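Local coordinates for hydrolase (Burkholderia cenocepacia, PDB 4QKU), which probably hydrolyses fumarylacetoacetate to fumarate and acetoacetate, the last step of phenylalanine and tyrosine breakdown, as a metal-dependent member of the FAH family, at residues Leu253-Trp257 against Leu413-Gly417; Ala291-Phe295 against Cys419-Tyr424; Glu333-Ile337 against Val396-Gly400; Thr137-Pro141 against Ser188-Ser192. All blocks are in the same frame, centred on the assembly; numbering follows the deposited sequence.

Contact 1. Residues Leu253-Trp257 against Leu413-Gly417; sequences LLNDW and LTLAG. With NA (sodium ion), chain H.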
loop_
_atom_site.group_PDB
_atom_site.type_symbol
_atom_site.label_atom_id
_atom_site.label_comp_id
_atom_site.label_asym_id
_atom_site.label_seq_id
_atom_site.Cartn_x
_atom_site.Cartn_y
_atom_site.Cartn_z
ATOM N N LEU B 253 -9.828 5.008 -15.326
ATOM C CA LEU B 253 -8.606 5.230 -16.083
ATOM C C LEU B 253 -7.527 5.568 -15.090
ATOM O O LEU B 253 -7.800 6.145 -14.024
ATOM C CB LEU B 253 -8.770 6.377 -17.068
ATOM C CG LEU B 253 -9.936 6.229 -18.039
ATOM C CD1 LEU B 253 -10.110 7.497 -18.848
ATOM C CD2 LEU B 253 -9.706 5.063 -18.957
ATOM N N LEU B 254 -6.290 5.241 -15.445
ATOM C CA LEU B 254 -5.177 5.331 -14.507
ATOM C C LEU B 254 -3.907 5.782 -15.229
ATOM O O LEU B 254 -3.451 5.123 -16.141
ATOM C CB LEU B 254 -4.971 3.979 -13.829
ATOM C CG LEU B 254 -3.959 3.870 -12.658
ATOM C CD1 LEU B 254 -4.312 2.693 -11.770
ATOM C CD2 LEU B 254 -2.528 3.690 -13.137
ATOM N N ASN B 255 -3.374 6.932 -14.807
ATOM C CA ASN B 255 -2.146 7.437 -15.317
ATOM C C ASN B 255 -1.100 7.202 -14.265
ATOM O O ASN B 255 -1.084 7.863 -13.232
ATOM C CB ASN B 255 -2.251 8.926 -15.637
ATOM C CG ASN B 255 -1.017 9.448 -16.356
ATOM O OD1 ASN B 255 0.002 8.746 -16.475
ATOM N ND2 ASN B 255 -1.098 10.681 -16.841
ATOM N N ASP B 256 -0.215 6.247 -14.539
ATOM C CA ASP B 256 0.846 5.935 -13.608
ATOM C C ASP B 256 2.058 6.748 -13.975
ATOM O O ASP B 256 2.997 6.237 -14.596
ATOM C CB ASP B 256 1.201 4.460 -13.586
ATOM C CG ASP B 256 2.284 4.147 -12.545
ATOM O OD1 ASP B 256 2.459 4.955 -11.600
ATOM O OD2 ASP B 256 2.985 3.131 -12.681
ATOM N N TRP B 257 2.034 8.013 -13.575
ATOM C CA TRP B 257 3.130 8.911 -13.881
ATOM C C TRP B 257 4.435 8.283 -13.470
ATOM O O TRP B 257 4.538 7.742 -12.363
ATOM C CB TRP B 257 2.981 10.226 -13.135
ATOM C CG TRP B 257 1.670 10.951 -13.306
ATOM C CD1 TRP B 257 0.584 10.910 -12.457
ATOM C CD2 TRP B 257 1.325 11.834 -14.351
ATOM N NE1 TRP B 257 -0.399 11.711 -12.931
ATOM C CE2 TRP B 257 0.036 12.312 -14.081
ATOM C CE3 TRP B 257 2.000 12.310 -15.479
ATOM C CZ2 TRP B 257 -0.597 13.223 -14.902
ATOM C CZ3 TRP B 257 1.374 13.231 -16.287
ATOM C CH2 TRP B 257 0.080 13.667 -16.002
ATOM N N LEU B 413 -1.575 16.346 -19.650
ATOM C CA LEU B 413 -1.760 14.983 -20.192
ATOM C C LEU B 413 -3.120 14.480 -19.817
ATOM O O LEU B 413 -3.503 14.550 -18.651
ATOM C CB LEU B 413 -0.708 14.034 -19.641
ATOM C CG LEU B 413 0.671 14.041 -20.324
ATOM C CD1 LEU B 413 0.565 13.470 -21.728
ATOM C CD2 LEU B 413 1.318 15.421 -20.347
ATOM N N THR B 414 -3.856 13.991 -20.805
ATOM C CA THR B 414 -5.207 13.496 -20.577
ATOM C C THR B 414 -5.378 12.057 -21.099
ATOM O O THR B 414 -4.968 11.733 -22.200
ATOM C CB THR B 414 -6.256 14.445 -21.212
ATOM O OG1 THR B 414 -5.968 15.797 -20.819
ATOM C CG2 THR B 414 -7.648 14.111 -20.729
ATOM N N LEU B 415 -5.972 11.214 -20.279
ATOM C CA LEU B 415 -6.389 9.882 -20.690
ATOM C C LEU B 415 -7.887 9.952 -20.872
ATOM O O LEU B 415 -8.579 10.575 -20.062
ATOM C CB LEU B 415 -6.106 8.866 -19.590
ATOM C CG LEU B 415 -4.746 8.164 -19.505
ATOM C CD1 LEU B 415 -3.575 9.123 -19.631
ATOM C CD2 LEU B 415 -4.659 7.395 -18.189
ATOM N N ALA B 416 -8.376 9.329 -21.937
ATOM C CA ALA B 416 -9.791 9.174 -22.142
ATOM C C ALA B 416 -10.054 7.727 -22.539
ATOM O O ALA B 416 -9.200 7.068 -23.103
ATOM C CB ALA B 416 -10.283 10.119 -23.226
ATOM N N GLY B 417 -11.272 7.267 -22.292
ATOM C CA GLY B 417 -11.639 5.917 -22.654
ATOM C C GLY B 417 -13.136 5.765 -22.788
ATOM O O GLY B 417 -13.906 6.455 -22.122
HETATM NA NA NA H . 2.957 7.071 -10.617
HETATM O O HOH W 1 -3.538 12.382 -16.717
#
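L415 covers the backbone where L254 passes to N255: its CD2 lies 3.3 Å from O of L254 and 3.6 Å from N of N255. L253 answers from the other strand, its CD1 reaching O of L415 at 3.6 Å and N of G417 also at 3.6 Å. A CB on G417 would come within 3.0 Å of CD2 of L253, so the bare glycine leaves that leucine its room. Further along, the W257 ring meets L413, CH2 to CB at 3.7 Å. The one polar link is a water, which accepts from ND2 of N255 at 3.0 Å and donates to O of L413 at 2.9 Å; OD1 of N255 is taken by the backbone N of E222. The strands run nearly antiparallel, at 156°, yet their axes come no closer than 7.5 Å: this is face-to-face packing of two sheets through side chains, not strand pairing. On the far side, D256, centre of an inverse gamma turn, points away and binds the sodium ion through OD1 at 2.4 Å, while O of W257 binds it at 2.5 Å; K276, A279 and T280 complete the site, and D256, K276 and T280 are also the predicted Mg(2+) ligands. Within its own sheet, strand 248-259 runs between strands 219-229 and 280-288, and strand 412-421 lies between 317-327 and 424-436 in the other.

Contact 2. Residues Ala291-Phe295 against Cys419-Tyr424; sequences ALEPF and CQGDGY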
loop_
_atom_site.group_PDB
_atom_site.type_symbol
_atom_site.label_atom_id
_atom_site.label_comp_id
_atom_site.label_asym_id
_atom_site.label_seq_id
_atom_site.Cartn_x
_atom_site.Cartn_y
_atom_site.Cartn_z
ATOM N N ALA B 291 -22.150 -2.344 -16.230
ATOM C CA ALA B 291 -22.277 -1.442 -17.367
ATOM C C ALA B 291 -21.367 -1.841 -18.533
ATOM O O ALA B 291 -21.717 -1.599 -19.674
ATOM C CB ALA B 291 -21.984 -0.017 -16.940
ATOM N N LEU B 292 -20.216 -2.451 -18.260
ATOM C CA LEU B 292 -19.332 -2.941 -19.329
ATOM C C LEU B 292 -19.731 -4.281 -19.929
ATOM O O LEU B 292 -19.061 -4.777 -20.838
ATOM C CB LEU B 292 -17.910 -3.052 -18.822
ATOM C CG LEU B 292 -17.334 -1.709 -18.343
ATOM C CD1 LEU B 292 -16.109 -1.943 -17.486
ATOM C CD2 LEU B 292 -17.014 -0.812 -19.530
ATOM N N GLU B 293 -20.810 -4.882 -19.437
ATOM C CA GLU B 293 -21.193 -6.227 -19.885
ATOM C C GLU B 293 -21.338 -6.318 -21.414
ATOM O O GLU B 293 -20.847 -7.282 -22.000
ATOM C CB GLU B 293 -22.477 -6.714 -19.164
ATOM C CG GLU B 293 -22.982 -8.096 -19.571
ATOM C CD GLU B 293 -21.984 -9.233 -19.322
ATOM O OE1 GLU B 293 -21.009 -9.065 -18.570
ATOM O OE2 GLU B 293 -22.204 -10.326 -19.868
ATOM N N PRO B 294 -21.958 -5.307 -22.057
ATOM C CA PRO B 294 -22.163 -5.429 -23.501
ATOM C C PRO B 294 -20.868 -5.347 -24.296
ATOM O O PRO B 294 -20.871 -5.636 -25.473
ATOM C CB PRO B 294 -23.084 -4.238 -23.847
ATOM C CG PRO B 294 -23.766 -3.913 -22.587
ATOM C CD PRO B 294 -22.721 -4.173 -21.521
ATOM N N PHE B 295 -19.769 -4.993 -23.649
ATOM C CA PHE B 295 -18.494 -4.860 -24.348
ATOM C C PHE B 295 -17.498 -5.954 -23.976
ATOM O O PHE B 295 -16.315 -5.858 -24.260
ATOM C CB PHE B 295 -17.961 -3.451 -24.072
ATOM C CG PHE B 295 -18.993 -2.401 -24.300
ATOM C CD1 PHE B 295 -19.302 -2.006 -25.589
ATOM C CD2 PHE B 295 -19.731 -1.897 -23.242
ATOM C CE1 PHE B 295 -20.300 -1.076 -25.814
ATOM C CE2 PHE B 295 -20.724 -0.963 -23.444
ATOM C CZ PHE B 295 -21.017 -0.552 -24.735
ATOM N N CYS B 419 -16.438 2.858 -24.462
ATOM C CA CYS B 419 -16.911 1.661 -25.165
ATOM C C CYS B 419 -17.962 2.068 -26.154
ATOM O O CYS B 419 -18.922 2.722 -25.792
ATOM C CB CYS B 419 -17.529 0.678 -24.178
ATOM S SG CYS B 419 -16.431 0.219 -22.823
ATOM N N GLN B 420 -17.749 1.718 -27.410
ATOM C CA GLN B 420 -18.628 2.149 -28.503
ATOM C C GLN B 420 -19.806 1.189 -28.722
ATOM O O GLN B 420 -19.614 0.100 -29.220
ATOM C CB GLN B 420 -17.809 2.254 -29.805
ATOM C CG GLN B 420 -18.560 2.887 -30.969
ATOM C CD GLN B 420 -19.154 4.229 -30.593
ATOM O OE1 GLN B 420 -18.427 5.222 -30.440
ATOM N NE2 GLN B 420 -20.475 4.265 -30.399
ATOM N N GLY B 421 -21.002 1.608 -28.329
ATOM C CA GLY B 421 -22.231 0.889 -28.666
ATOM C C GLY B 421 -22.891 1.478 -29.909
ATOM O O GLY B 421 -22.368 2.437 -30.505
ATOM N N ASP B 422 -24.004 0.884 -30.339
ATOM C CA ASP B 422 -24.750 1.362 -31.535
ATOM C C ASP B 422 -25.564 2.624 -31.176
ATOM O O ASP B 422 -26.653 2.537 -30.587
ATOM C CB ASP B 422 -25.664 0.250 -32.110
ATOM N N GLY B 423 -25.005 3.787 -31.523
ATOM C CA GLY B 423 -25.651 5.086 -31.260
ATOM C C GLY B 423 -25.525 5.610 -29.837
ATOM O O GLY B 423 -26.207 6.556 -29.458
ATOM N N TYR B 424 -24.616 5.028 -29.068
ATOM C CA TYR B 424 -24.281 5.532 -27.750
ATOM C C TYR B 424 -22.919 5.001 -27.355
ATOM O O TYR B 424 -22.346 4.163 -28.036
ATOM C CB TYR B 424 -25.324 5.091 -26.735
ATOM C CG TYR B 424 -25.202 3.641 -26.311
ATOM C CD1 TYR B 424 -25.516 2.602 -27.187
ATOM C CD2 TYR B 424 -24.766 3.298 -25.039
ATOM C CE1 TYR B 424 -25.397 1.268 -26.795
ATOM C CE2 TYR B 424 -24.643 1.976 -24.640
ATOM C CZ TYR B 424 -24.964 0.960 -25.515
ATOM O OH TYR B 424 -24.847 -0.368 -25.123
#
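A beta hairpin of the C-terminal FAH-family domain, formed by strands 412-421 and 424-436, packs here against F295, at the end of the loop that leads from strand 280-288 to strand 296-297. C419 sits squarely over one face of the phenyl ring in a CH-pi contact, its CB 3.3 Å from the centroid of the F295 ring and 7° off the normal. The sulfur is more oblique, SG of C419 lying 4.3 Å from the same F295 centroid. At the ring edge, CE1 of F295 is 3.7 Å from O of Q420 and 3.7 Å from N of G421, so the phenyl follows the strand to the hairpin turn. There Y424 folds back, and its OH comes 3.9 Å from CZ of F295. A CB on G421 would collide with CE1 of Y424, so the glycine gives that ring its place. The loop itself is turned by a short 3-10 segment, E293-P294, closed by a hydrogen bond from N of F295 to O of L292 at 2.9 Å. F295 also touches V426, and L292 touches F318 and F428, which carries the contact into the sheet. L292 also reaches the sulfur, its CD2 3.5 Å from SG of C419.

Contact 3. Residues Glu333-Ile337 against Val396-Gly400; sequences EATSI and VALNG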
loop_
_atom_site.group_PDB
_atom_site.type_symbol
_atom_site.label_atom_id
_atom_site.label_comp_id
_atom_site.label_asym_id
_atom_site.label_seq_id
_atom_site.Cartn_x
_atom_site.Cartn_y
_atom_site.Cartn_z
ATOM N N GLU B 333 -5.301 23.465 -29.015
ATOM C CA GLU B 333 -5.742 22.085 -29.192
ATOM C C GLU B 333 -4.711 21.103 -28.645
ATOM O O GLU B 333 -3.507 21.350 -28.687
ATOM C CB GLU B 333 -6.041 21.782 -30.675
ATOM C CG GLU B 333 -6.805 20.469 -30.866
ATOM C CD GLU B 333 -8.179 20.454 -30.217
ATOM O OE1 GLU B 333 -8.936 21.459 -30.354
ATOM O OE2 GLU B 333 -8.500 19.421 -29.586
ATOM N N ALA B 334 -5.196 19.982 -28.123
ATOM C CA ALA B 334 -4.335 18.902 -27.668
ATOM C C ALA B 334 -3.851 18.038 -28.837
ATOM O O ALA B 334 -4.458 18.039 -29.896
ATOM C CB ALA B 334 -5.076 18.053 -26.655
ATOM N N THR B 335 -2.748 17.322 -28.639
ATOM C CA THR B 335 -2.259 16.376 -29.624
ATOM C C THR B 335 -2.607 14.962 -29.160
ATOM O O THR B 335 -2.272 14.585 -28.049
ATOM C CB THR B 335 -0.729 16.502 -29.797
ATOM O OG1 THR B 335 -0.383 17.848 -30.142
ATOM C CG2 THR B 335 -0.212 15.571 -30.880
ATOM N N SER B 336 -3.279 14.189 -30.018
ATOM C CA SER B 336 -3.519 12.772 -29.790
ATOM C C SER B 336 -2.210 12.012 -30.010
ATOM O O SER B 336 -1.672 12.015 -31.105
ATOM C CB SER B 336 -4.581 12.247 -30.762
ATOM O OG SER B 336 -4.687 10.827 -30.735
ATOM N N ILE B 337 -1.676 11.385 -28.970
ATOM C CA ILE B 337 -0.390 10.713 -29.093
ATOM C C ILE B 337 -0.498 9.199 -29.041
ATOM O O ILE B 337 0.442 8.501 -29.403
ATOM C CB ILE B 337 0.623 11.232 -28.041
ATOM C CG1 ILE B 337 0.166 10.897 -26.610
ATOM C CG2 ILE B 337 0.828 12.734 -28.192
ATOM C CD1 ILE B 337 1.205 11.178 -25.536
ATOM N N VAL B 396 7.835 13.387 -30.858
ATOM C CA VAL B 396 6.460 13.468 -31.327
ATOM C C VAL B 396 6.162 14.901 -31.754
ATOM O O VAL B 396 6.368 15.829 -30.965
ATOM C CB VAL B 396 5.472 13.088 -30.190
ATOM C CG1 VAL B 396 4.036 13.334 -30.595
ATOM C CG2 VAL B 396 5.619 11.621 -29.816
ATOM N N ALA B 397 5.682 15.076 -32.985
ATOM C CA ALA B 397 5.237 16.381 -33.478
ATOM C C ALA B 397 3.913 16.747 -32.836
ATOM O O ALA B 397 3.041 15.904 -32.703
ATOM C CB ALA B 397 5.083 16.341 -34.991
ATOM N N LEU B 398 3.768 17.987 -32.397
ATOM C CA LEU B 398 2.510 18.433 -31.794
ATOM C C LEU B 398 1.608 19.214 -32.769
ATOM O O LEU B 398 2.051 20.063 -33.555
ATOM C CB LEU B 398 2.794 19.321 -30.591
ATOM C CG LEU B 398 3.714 18.787 -29.499
ATOM C CD1 LEU B 398 3.852 19.814 -28.381
ATOM C CD2 LEU B 398 3.193 17.463 -28.950
ATOM N N ASN B 399 0.324 18.902 -32.700
ATOM C CA ASN B 399 -0.709 19.677 -33.340
ATOM C C ASN B 399 -0.576 21.117 -32.865
ATOM O O ASN B 399 -0.665 21.394 -31.660
ATOM C CB ASN B 399 -2.071 19.119 -32.950
ATOM C CG ASN B 399 -3.209 19.882 -33.576
ATOM O OD1 ASN B 399 -3.130 20.276 -34.721
ATOM N ND2 ASN B 399 -4.270 20.106 -32.817
ATOM N N GLY B 400 -0.307 22.014 -33.817
ATOM C CA GLY B 400 -0.160 23.432 -33.543
ATOM C C GLY B 400 1.280 23.903 -33.536
ATOM O O GLY B 400 1.553 25.057 -33.190
HETATM O O HOH W 2 -1.311 20.183 -29.370
#
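V396 opens the segment with an apolar touch, its CG1 4.1 Å from CG2 of I337. A397 follows with its backbone: O of A397 lies 3.7 Å from CG2 of T335. At L398 the threonine hydroxyl comes close, OG1 of T335 standing 3.4 Å from CA of L398. The bond itself forms one residue on, where N of N399 donates to OG1 of T335 at 2.9 Å, with a somewhat bent N-H...O angle of 131°. That OG1 has a second partner, since a water donates to O of E333 at 2.6 Å and to O of N399 at 2.7 Å while accepting from OG1 of T335 at 2.6 Å. The N399 side chain lies against the other segment, with ND2 3.2 Å from CG of E333. G400 then turns off with a positive phi of 103°. The two segments run roughly antiparallel, 154° apart end to end, but a threonine side chain and a water do the joining in place of a backbone ladder. Each strand has its own sheet: 335-341 pairs with 317-327, and the short 396-397 pairs with 403-404. This is a small two-stranded antiparallel sheet laid beside the end of a larger mixed sheet in the C-terminal FAH-family domain.

Contact 4. Residues Thr137-Pro141 against Ser188-Ser192; sequences TLHLP and SVVVS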
loop_
_atom_site.group_PDB
_atom_site.type_symbol
_atom_site.label_atom_id
_atom_site.label_comp_id
_atom_site.label_asym_id
_atom_site.label_seq_id
_atom_site.Cartn_x
_atom_site.Cartn_y
_atom_site.Cartn_z
ATOM N N THR B 137 -17.376 19.588 -7.858
ATOM C CA THR B 137 -15.970 19.263 -7.775
ATOM C C THR B 137 -15.890 17.795 -7.479
ATOM O O THR B 137 -16.616 17.306 -6.605
ATOM C CB THR B 137 -15.296 20.066 -6.669
ATOM O OG1 THR B 137 -15.463 21.455 -6.958
ATOM C CG2 THR B 137 -13.811 19.735 -6.590
ATOM N N LEU B 138 -15.049 17.092 -8.226
ATOM C CA LEU B 138 -14.958 15.648 -8.106
ATOM C C LEU B 138 -13.721 15.246 -7.338
ATOM O O LEU B 138 -12.652 15.845 -7.484
ATOM C CB LEU B 138 -14.934 14.998 -9.484
ATOM C CG LEU B 138 -16.146 15.385 -10.303
ATOM C CD1 LEU B 138 -15.919 15.061 -11.759
ATOM C CD2 LEU B 138 -17.382 14.682 -9.759
ATOM N N HIS B 139 -13.881 14.216 -6.513
ATOM C CA HIS B 139 -12.844 13.775 -5.612
ATOM C C HIS B 139 -12.581 12.294 -5.845
ATOM O O HIS B 139 -13.312 11.636 -6.610
ATOM C CB HIS B 139 -13.294 14.021 -4.183
ATOM C CG HIS B 139 -13.820 15.407 -3.944
ATOM N ND1 HIS B 139 -13.009 16.461 -3.572
ATOM C CD2 HIS B 139 -15.072 15.908 -4.022
ATOM C CE1 HIS B 139 -13.742 17.551 -3.427
ATOM N NE2 HIS B 139 -14.997 17.244 -3.692
ATOM N N LEU B 140 -11.520 11.778 -5.244
ATOM C CA LEU B 140 -11.273 10.345 -5.260
ATOM C C LEU B 140 -12.525 9.581 -4.852
ATOM O O LEU B 140 -13.060 9.839 -3.767
ATOM C CB LEU B 140 -10.180 9.976 -4.260
ATOM C CG LEU B 140 -8.749 9.847 -4.770
ATOM C CD1 LEU B 140 -7.924 9.155 -3.689
ATOM C CD2 LEU B 140 -8.669 9.053 -6.064
ATOM N N PRO B 141 -12.983 8.637 -5.696
ATOM C CA PRO B 141 -14.242 7.973 -5.432
ATOM C C PRO B 141 -14.189 7.049 -4.223
ATOM O O PRO B 141 -15.203 6.860 -3.550
ATOM C CB PRO B 141 -14.501 7.188 -6.719
ATOM C CG PRO B 141 -13.180 7.046 -7.369
ATOM C CD PRO B 141 -12.384 8.219 -6.973
ATOM N N SER B 188 -0.318 8.373 -2.686
ATOM C CA SER B 188 -0.098 9.325 -3.723
ATOM C C SER B 188 -0.997 9.123 -4.954
ATOM O O SER B 188 -0.778 9.773 -6.003
ATOM C CB SER B 188 1.370 9.252 -4.151
ATOM O OG SER B 188 1.719 7.966 -4.579
ATOM N N VAL B 189 -2.010 8.251 -4.861
ATOM C CA VAL B 189 -3.038 8.212 -5.922
ATOM C C VAL B 189 -3.989 9.395 -5.737
ATOM O O VAL B 189 -4.569 9.548 -4.661
ATOM C CB VAL B 189 -3.897 6.941 -5.889
ATOM C CG1 VAL B 189 -4.944 6.994 -6.982
ATOM C CG2 VAL B 189 -3.046 5.694 -6.067
ATOM N N VAL B 190 -4.172 10.174 -6.794
ATOM C CA VAL B 190 -4.991 11.386 -6.761
ATOM C C VAL B 190 -5.982 11.396 -7.929
ATOM O O VAL B 190 -5.784 10.707 -8.946
ATOM C CB VAL B 190 -4.140 12.662 -6.871
ATOM C CG1 VAL B 190 -3.130 12.748 -5.730
ATOM C CG2 VAL B 190 -3.394 12.711 -8.193
ATOM N N VAL B 191 -7.027 12.209 -7.772
ATOM C CA VAL B 191 -8.107 12.303 -8.712
ATOM C C VAL B 191 -7.716 13.205 -9.884
ATOM O O VAL B 191 -6.910 14.135 -9.746
ATOM C CB VAL B 191 -9.393 12.843 -8.005
ATOM C CG1 VAL B 191 -9.367 14.363 -7.850
ATOM C CG2 VAL B 191 -10.639 12.447 -8.766
ATOM N N SER B 192 -8.321 12.919 -11.034
ATOM C CA SER B 192 -8.199 13.747 -12.248
ATOM C C SER B 192 -8.285 15.211 -11.926
ATOM O O SER B 192 -9.134 15.636 -11.144
ATOM C CB SER B 192 -9.304 13.408 -13.243
ATOM O OG SER B 192 -9.128 14.058 -14.484
#
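Van der Waals contact between side chain and backbone does most of the work. V191 lies against the chain running from L138 to L140: its CG1 is 3.6 Å from O of L138, its CG2 3.5 Å from C of H139, and its CB 3.6 Å from N of L140. L140 returns the contact, CD1 coming 3.5 Å from O of V189. Apolar side-chain pairs are looser, with CD2 of L140 4.3 Å from CB of V191 and 4.4 Å from CG1 of V189. The segments run antiparallel, 165° apart, without pairing: strand 137-139 edges the five-stranded N-terminal sheet beside 44-49, while 189-191 edges a seven-stranded mixed sheet beside 280-288, so this seam joins the N-terminal and C-terminal domains of the FAH-family chain. Polar partners lie outside the two segments. NE2 of H139 is hydrogen-bonded to OG of S48, and the backbone of V190 to that of T280, a sodium ligand. Across the subunit boundary, V190 packs on L235 of the second subunit.

Contact 1 is the one that holds metal ligands, D256 and W257. Contact 4 comes next: its centre is about 12 Å from that of contact 1, and the V189 side chain is about 8 Å from the sodium ion; both reach the sheet containing strands 248-259 and 189-191. Contacts 1 and 2 share strand 412-421, their centres about 20 Å apart, and contact 2 lies away from the annotated sites. Contact 3, centred about 16 Å from contact 1, is nested in sequence inside the loops closed by contacts 1 and 2; its I337 side chain is about 11 Å from those of E222, a predicted calcium ligand, and T373, predicted to bind substrate.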